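General secretion pathway protein F (PDB 3C1Q) is probably a component of the inner-membrane complex of the type II secretion system, which exports toxins and proteases from the periplasm, this chain being a cytoplasmic domain. Local coordinates at residues T23-G28 with E32-A37; T63-L68 with A85-G90. All blocks are in the same frame, centred on the assembly; numbering follows the deposited sequence.

Contact 1: residues T23-G28 with E32-A37; sequences TLVQSG and EECLRA
Two peptide groups, and no rings, are the flat groups where L24 and V25 meet C34. SG of C34 lies over a face of the peptide joining L24 to V25: it is 3.5 Å from V25 N and stands 3.4 Å above the peptide plane, so it is almost vertically over the nitrogen rather than at the N-H. The C34 carbonyl is approached differently, with L24 CD1 3.5 Å from C34 O and tilted only about 20° from the plane of that group. C34 carries its sulfur anti to its own carbonyl carbon (chi1 -61°), a setting that brings SG against two neighbouring side chains at once, L24 CB at 3.5 Å and V25 CG2 at 3.7 Å, roughly at right angles to each other. One turn further along, L24 CD1 meets the methyl CB of A37 at 3.7 Å. No hydrogen bond spans the segments, so apolar packing carries this contact within a helical hairpin, helices 11-26 and 31-40 joined by a short turn, in an all-helical domain. A Schellman motif with G28 at positive phi ends the first helix. In that last turn S27 OG donates a hydrogen bond to L24 O, in the carbonyl plane on a lone pair at 137°, while S27 N uses the same oxygen. L24 also packs on L24 of the second subunit, and V25 reaches L96 of helix 92-121. Q26 NE2 hydrogen-bonds OE1 of E97, a calcium ligand.

Contact 2: residues T63-L68 with A85-G90; sequences TLSDSL and AGEKSG
The N terminus of helix 64-68 is held by an acidic side chain from another helix: E87, on helix 77-89, offers its carboxylate to the first two backbone N-H groups of the short helix. OE2 accepts from L64 N at 2.8 Å, using its syn lone pair, the one on the side of the other oxygen. OE1 accepts from S65 N at 2.9 Å with a nearly straight N-H...O angle of 166°, although the donor sits 31° out of the carboxylate plane. The hydroxyl S65 OG gives OE1 a second bond, also 2.9 Å long, arriving nearly along the C-O axis. Three donors therefore share two oxygens, and both ends of the carboxylate are fixed, which restricts its rotation. E87 can span the gap because CG is anti to its carbonyl carbon (chi1 -68°) and the chain runs extended beyond it; the nearest CA atoms, those of T63 and E87, are 7.7 Å apart. Carbon approaches both faces of the carboxylate: T63 CB lies on one side, 3.5 Å from OE1 and from OE2, and L64 CB over the opposite face, 3.3 Å from OE2. T63 itself is the N-cap, its OG1 accepting from D66 N at 3.1 Å, so N-cap and carboxylate between them accept from the N-H groups of L64, S65 and D66. Within the same turn, S67 OG and S67 N bond T63 O from opposite faces of its plane. L64 is buried against V83 and against V54 of helix 45-59. The partial positive charge of the helix N terminus probably stabilises the carboxylate; the pattern is that of an anion received by first-turn N-H groups, which have no acceptor within the helix backbone.

Overall arrangement
From the N terminus, helix 11-26 passes through a turn of four residues into helix 31-40, and contact 1 closes that short loop, with three residues between its segments. The chain then runs through helix 45-59 before contact 2 closes a longer loop of sixteen residues, joining the start of helix 64-68 to the end of helix 77-89. The two loops are in series, neither nested nor crossed. The centres of contact 1 and contact 2 lie about 15 Å apart. Helix 45-59 lies beside both: L35, on segment 32-37, packs on its V58, and L64 on its V54. Contact 1 also borders helix 92-121 and the second subunit, whereas no other chain of the assembly touches contact 2.

Contact 1: residues T23-G28 with E32-A37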
# COMPACT_ATOMS: atom_id res chain seq x y z
N THR B 23 -2.16 -4.19 5.18
CA THR B 23 -0.94 -4.86 4.78
C THR B 23 -0.07 -5.22 5.98
O THR B 23 0.46 -6.34 6.08
CB THR B 23 -0.16 -3.98 3.77
OG1 THR B 23 -1.00 -3.75 2.62
CG2 THR B 23 1.12 -4.63 3.33
N LEU B 24 0.05 -4.28 6.89
CA LEU B 24 0.85 -4.49 8.09
C LEU B 24 0.19 -5.50 9.03
O LEU B 24 0.84 -6.43 9.49
CB LEU B 24 1.09 -3.15 8.77
CG LEU B 24 1.94 -2.15 7.98
CD1 LEU B 24 1.85 -0.74 8.59
CD2 LEU B 24 3.39 -2.59 7.87
N VAL B 25 -1.09 -5.35 9.30
CA VAL B 25 -1.79 -6.25 10.19
C VAL B 25 -1.75 -7.70 9.69
O VAL B 25 -1.57 -8.63 10.48
CB VAL B 25 -3.23 -5.78 10.43
CG1 VAL B 25 -4.04 -6.87 11.11
CG2 VAL B 25 -3.23 -4.50 11.27
N GLN B 26 -1.91 -7.89 8.38
CA GLN B 26 -1.90 -9.24 7.81
C GLN B 26 -0.53 -9.90 7.84
O GLN B 26 -0.44 -11.12 7.75
CB GLN B 26 -2.47 -9.23 6.39
CG GLN B 26 -3.97 -9.18 6.40
CD GLN B 26 -4.54 -8.98 5.05
OE1 GLN B 26 -5.09 -9.92 4.44
NE2 GLN B 26 -4.41 -7.77 4.53
N SER B 27 0.52 -9.10 8.01
CA SER B 27 1.88 -9.63 8.17
C SER B 27 2.14 -10.20 9.56
O SER B 27 3.18 -10.84 9.78
CB SER B 27 2.91 -8.54 7.89
OG SER B 27 2.98 -7.62 8.97
N GLY B 28 1.23 -9.94 10.50
CA GLY B 28 1.32 -10.44 11.86
C GLY B 28 1.86 -9.42 12.85
O GLY B 28 2.01 -9.71 14.03
N GLU B 32 -0.68 -1.93 17.41
CA GLU B 32 -0.09 -0.64 17.79
C GLU B 32 1.13 -0.32 16.93
O GLU B 32 1.35 0.86 16.58
CB GLU B 32 0.23 -0.58 19.29
CG GLU B 32 1.35 -1.48 19.76
CD GLU B 32 2.74 -0.84 19.72
OE1 GLU B 32 2.90 0.28 19.16
OE2 GLU B 32 3.68 -1.46 20.27
N GLU B 33 1.90 -1.34 16.59
CA GLU B 33 3.12 -1.15 15.78
C GLU B 33 2.71 -0.80 14.35
O GLU B 33 3.33 0.06 13.69
CB GLU B 33 4.00 -2.42 15.77
CG GLU B 33 4.71 -2.77 17.10
CD GLU B 33 5.55 -4.09 17.05
OE1 GLU B 33 6.03 -4.54 15.96
OE2 GLU B 33 5.74 -4.69 18.14
N CYS B 34 1.66 -1.46 13.86
CA CYS B 34 1.11 -1.13 12.54
C CYS B 34 0.68 0.33 12.46
O CYS B 34 0.99 1.04 11.49
CB CYS B 34 -0.09 -2.01 12.20
SG CYS B 34 0.28 -3.77 12.10
N LEU B 35 -0.07 0.78 13.46
CA LEU B 35 -0.54 2.18 13.50
C LEU B 35 0.61 3.18 13.56
O LEU B 35 0.55 4.22 12.91
CB LEU B 35 -1.50 2.39 14.67
CG LEU B 35 -2.89 1.75 14.52
CD1 LEU B 35 -3.59 1.62 15.87
CD2 LEU B 35 -3.76 2.55 13.53
N ARG B 36 1.65 2.86 14.32
CA ARG B 36 2.85 3.70 14.36
C ARG B 36 3.45 3.88 12.96
O ARG B 36 3.75 4.99 12.55
CB ARG B 36 3.90 3.12 15.30
CG ARG B 36 5.13 4.02 15.46
CD ARG B 36 6.31 3.30 16.05
NE ARG B 36 6.27 3.24 17.51
CZ ARG B 36 6.97 4.03 18.34
NH1 ARG B 36 7.76 5.00 17.88
NH2 ARG B 36 6.86 3.87 19.65
N ALA B 37 3.65 2.77 12.25
CA ALA B 37 4.19 2.80 10.90
C ALA B 37 3.35 3.65 9.96
O ALA B 37 3.90 4.49 9.23
CB ALA B 37 4.34 1.36 10.35

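Contact 2: residues T63-L68 with A85-G90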
# COMPACT_ATOMS: atom_id res chain seq x y z
N THR B 63 -10.35 -0.29 21.97
CA THR B 63 -10.34 -1.01 20.70
C THR B 63 -10.09 -0.05 19.53
O THR B 63 -10.23 1.17 19.65
CB THR B 63 -11.65 -1.75 20.46
OG1 THR B 63 -12.72 -0.81 20.62
CG2 THR B 63 -11.82 -2.92 21.42
N LEU B 64 -9.68 -0.61 18.41
CA LEU B 64 -9.52 0.19 17.22
C LEU B 64 -10.86 0.81 16.83
O LEU B 64 -10.93 2.02 16.58
CB LEU B 64 -8.95 -0.64 16.08
CG LEU B 64 -8.73 0.13 14.77
CD1 LEU B 64 -7.80 1.32 14.94
CD2 LEU B 64 -8.19 -0.82 13.66
N SER B 65 -11.91 0.01 16.78
CA SER B 65 -13.25 0.50 16.42
C SER B 65 -13.71 1.64 17.34
O SER B 65 -14.28 2.63 16.87
CB SER B 65 -14.29 -0.64 16.44
OG SER B 65 -14.32 -1.32 17.68
N ASP B 66 -13.46 1.52 18.64
CA ASP B 66 -13.90 2.57 19.57
C ASP B 66 -13.08 3.85 19.32
O ASP B 66 -13.64 4.96 19.26
CB ASP B 66 -13.76 2.07 21.02
CG ASP B 66 -14.36 3.01 22.03
OD1 ASP B 66 -15.40 3.63 21.72
OD2 ASP B 66 -13.81 3.10 23.15
N SER B 67 -11.78 3.67 19.14
CA SER B 67 -10.86 4.80 18.87
C SER B 67 -11.24 5.55 17.58
O SER B 67 -11.27 6.78 17.57
CB SER B 67 -9.42 4.31 18.81
OG SER B 67 -9.01 3.69 20.03
N LEU B 68 -11.57 4.81 16.52
CA LEU B 68 -11.93 5.44 15.24
C LEU B 68 -13.18 6.31 15.35
O LEU B 68 -13.42 7.16 14.50
CB LEU B 68 -12.14 4.39 14.16
CG LEU B 68 -10.95 3.51 13.80
CD1 LEU B 68 -11.34 2.52 12.70
CD2 LEU B 68 -9.73 4.33 13.40
N ALA B 85 -16.66 -5.76 14.17
CA ALA B 85 -16.95 -7.18 13.92
C ALA B 85 -15.66 -7.99 13.86
O ALA B 85 -15.59 -9.07 14.43
CB ALA B 85 -17.78 -7.38 12.61
N GLY B 86 -14.63 -7.47 13.18
CA GLY B 86 -13.33 -8.14 13.12
C GLY B 86 -12.65 -8.29 14.48
O GLY B 86 -12.14 -9.37 14.82
N GLU B 87 -12.63 -7.22 15.27
CA GLU B 87 -12.00 -7.28 16.58
C GLU B 87 -12.73 -8.27 17.47
O GLU B 87 -12.11 -9.10 18.11
CB GLU B 87 -11.96 -5.89 17.24
CG GLU B 87 -11.05 -4.93 16.54
CD GLU B 87 -10.97 -3.60 17.22
OE1 GLU B 87 -11.96 -2.84 17.16
OE2 GLU B 87 -9.91 -3.30 17.82
N LYS B 88 -14.05 -8.21 17.48
CA LYS B 88 -14.84 -9.12 18.32
C LYS B 88 -14.59 -10.60 17.97
O LYS B 88 -14.48 -11.45 18.87
CB LYS B 88 -16.33 -8.78 18.20
CG LYS B 88 -17.23 -9.59 19.14
CD LYS B 88 -18.66 -9.10 19.10
CE LYS B 88 -19.50 -9.77 20.17
NZ LYS B 88 -20.96 -9.84 19.81
N SER B 89 -14.50 -10.89 16.67
CA SER B 89 -14.39 -12.27 16.16
C SER B 89 -12.96 -12.81 16.08
O SER B 89 -12.76 -14.00 15.86
CB SER B 89 -15.00 -12.32 14.76
OG SER B 89 -14.25 -11.51 13.88
N GLY B 90 -11.97 -11.94 16.25
CA GLY B 90 -10.57 -12.33 16.08
C GLY B 90 -10.18 -12.43 14.62
O GLY B 90 -9.28 -13.19 14.25